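Local coordinates for protein EchA16_2 (Mycobacterium avium subsp. paratuberculosis, PDB 3QYR) that probably catalyses the reversible hydration of 2-enoyl-CoA thioesters to 3-hydroxyacyl-CoA, as a crotonase-fold member of the enoyl-CoA hydratase/isomerase family, at residues 132-137 and 228-233. Residues are numbered along the deposited sequence; the frame is centred on the assembly and turned at random.
With EDO (1,2-ethanediol), chain G.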
loop_
_atom_site.group_PDB
_atom_site.type_symbol
_atom_site.label_atom_id
_atom_site.label_comp_id
_atom_site.label_asym_id
_atom_site.label_seq_id
_atom_site.Cartn_x
_atom_site.Cartn_y
_atom_site.Cartn_z
ATOM N N GLY A 132 2.224 24.590 19.673
ATOM C CA GLY A 132 3.115 24.601 18.514
ATOM C C GLY A 132 4.159 23.499 18.443
ATOM O O GLY A 132 5.344 23.757 18.339
ATOM N N LEU A 133 3.728 22.252 18.509
ATOM C CA LEU A 133 4.614 21.117 18.293
ATOM C C LEU A 133 3.872 20.124 17.423
ATOM O O LEU A 133 2.646 20.164 17.354
ATOM C CB LEU A 133 4.955 20.468 19.615
ATOM C CG LEU A 133 5.808 21.274 20.595
ATOM C CD1 LEU A 133 5.991 20.458 21.864
ATOM C CD2 LEU A 133 7.168 21.696 19.988
ATOM N N LEU A 134 4.597 19.246 16.748
ATOM C CA LEU A 134 3.960 18.195 15.986
ATOM C C LEU A 134 4.215 16.912 16.722
ATOM O O LEU A 134 5.166 16.828 17.483
ATOM C CB LEU A 134 4.487 18.140 14.568
ATOM C CG LEU A 134 3.614 18.896 13.564
ATOM C CD1 LEU A 134 3.458 20.348 13.935
ATOM C CD2 LEU A 134 4.204 18.769 12.154
ATOM N N PRO A 135 3.343 15.920 16.541
ATOM C CA PRO A 135 3.412 14.644 17.238
ATOM C C PRO A 135 4.379 13.627 16.617
ATOM O O PRO A 135 4.547 13.618 15.392
ATOM C CB PRO A 135 1.987 14.115 17.099
ATOM C CG PRO A 135 1.549 14.658 15.834
ATOM C CD PRO A 135 2.079 16.055 15.807
ATOM N N THR A 136 4.970 12.774 17.465
ATOM C CA THR A 136 5.903 11.734 17.054
ATOM C C THR A 136 5.610 10.363 17.673
ATOM O O THR A 136 6.383 9.394 17.464
ATOM C CB THR A 136 7.333 12.127 17.439
ATOM O OG1 THR A 136 7.364 12.542 18.821
ATOM C CG2 THR A 136 7.831 13.247 16.557
ATOM N N TRP A 137 4.495 10.273 18.411
ATOM C CA TRP A 137 4.045 9.007 18.992
ATOM C C TRP A 137 2.758 8.492 18.336
ATOM O O TRP A 137 1.941 7.811 18.983
ATOM C CB TRP A 137 3.851 9.161 20.488
ATOM C CG TRP A 137 5.074 9.208 21.308
ATOM C CD1 TRP A 137 6.355 9.246 20.877
ATOM C CD2 TRP A 137 5.124 9.256 22.738
ATOM N NE1 TRP A 137 7.214 9.295 21.953
ATOM C CE2 TRP A 137 6.477 9.304 23.110
ATOM C CE3 TRP A 137 4.149 9.256 23.748
ATOM C CZ2 TRP A 137 6.884 9.359 24.449
ATOM C CZ3 TRP A 137 4.554 9.323 25.068
ATOM C CH2 TRP A 137 5.910 9.373 25.410
ATOM N N ARG A 228 10.333 16.190 11.787
ATOM C CA ARG A 228 11.701 16.625 11.496
ATOM C C ARG A 228 11.685 17.928 10.711
ATOM O O ARG A 228 12.512 18.794 10.987
ATOM C CB ARG A 228 12.548 15.560 10.741
ATOM N N GLN A 229 10.769 18.071 9.749
ATOM C CA GLN A 229 10.784 19.262 8.879
ATOM C C GLN A 229 10.348 20.494 9.663
ATOM O O GLN A 229 10.875 21.588 9.456
ATOM C CB GLN A 229 9.909 19.094 7.625
ATOM N N PHE A 230 9.396 20.295 10.579
ATOM C CA PHE A 230 8.875 21.371 11.424
ATOM C C PHE A 230 9.906 21.874 12.443
ATOM O O PHE A 230 10.037 23.082 12.637
ATOM C CB PHE A 230 7.578 20.929 12.112
ATOM C CG PHE A 230 6.887 22.028 12.867
ATOM C CD1 PHE A 230 6.222 23.051 12.182
ATOM C CD2 PHE A 230 6.897 22.045 14.257
ATOM C CE1 PHE A 230 5.572 24.069 12.875
ATOM C CE2 PHE A 230 6.252 23.070 14.963
ATOM C CZ PHE A 230 5.590 24.083 14.263
ATOM N N ARG A 231 10.631 20.954 13.074
ATOM C CA ARG A 231 11.775 21.316 13.931
ATOM C C ARG A 231 12.856 22.064 13.165
ATOM O O ARG A 231 13.392 23.029 13.688
ATOM C CB ARG A 231 12.411 20.090 14.609
ATOM C CG ARG A 231 11.478 19.387 15.605
ATOM C CD ARG A 231 12.198 18.331 16.468
ATOM N NE ARG A 231 12.996 17.408 15.646
ATOM C CZ ARG A 231 12.657 16.156 15.299
ATOM N NH1 ARG A 231 11.510 15.583 15.698
ATOM N NH2 ARG A 231 13.503 15.460 14.539
ATOM N N THR A 232 13.163 21.639 11.935
ATOM C CA THR A 232 14.250 22.253 11.167
ATOM C C THR A 232 13.942 23.654 10.628
ATOM O O THR A 232 14.863 24.433 10.411
ATOM C CB THR A 232 14.701 21.370 9.968
ATOM O OG1 THR A 232 15.192 20.118 10.451
ATOM C CG2 THR A 232 15.810 22.064 9.161
ATOM N N SER A 233 12.676 23.971 10.377
ATOM C CA SER A 233 12.305 25.317 9.906
ATOM C C SER A 233 12.142 26.308 11.080
ATOM O O SER A 233 12.195 27.537 10.874
ATOM C CB SER A 233 11.040 25.271 9.045
ATOM O OG SER A 233 9.929 24.801 9.786
HETATM C C1 EDO G . 4.707 12.736 21.059
HETATM O O1 EDO G . 4.016 13.337 19.975
HETATM C C2 EDO G . 4.705 13.600 22.316
HETATM O O2 EDO G . 4.366 14.966 22.086
#
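Leu134 lays a methyl over the ring of Phe230 in a CH-pi contact: CD1 stands 3.9 Å from the ring centroid, only 12° off the normal. Its sister methyl CD2 reaches back to Phe230 CB at 4.0 Å, so the branched end of leucine meets both ring and stem. Phe230 has CG anti to its backbone N (chi1 -173°), which carries the ring out from the helix to the loop. At the ring's edge, in its plane, lies the carbonyl of Gly132, with O 3.6 Å from Phe230 CE2; the weakly positive C-H rim suits an oxygen there. Gly132 has a positive phi (63°), a conformation easiest for a residue without a side chain. Thr136 CG2 makes a loose contact with Arg231 NH1, near the guanidinium plane, while Thr136 OG1 is hydrogen-bonded to Ile83 O. The contact joins the loop before helix 139-147 to the C-terminal end of the long helix 198-234, part of the C-terminal helical region that follows the crotonase core, and Ala203 of a second subunit packs on both Leu134 and Phe230. Thr136 N donates a nearly straight bond to O1 of a 1,2-ethanediol molecule, probably from the crystallisation liquor, at 2.7 Å; Glu108 and His128 also hydrogen-bond this diol.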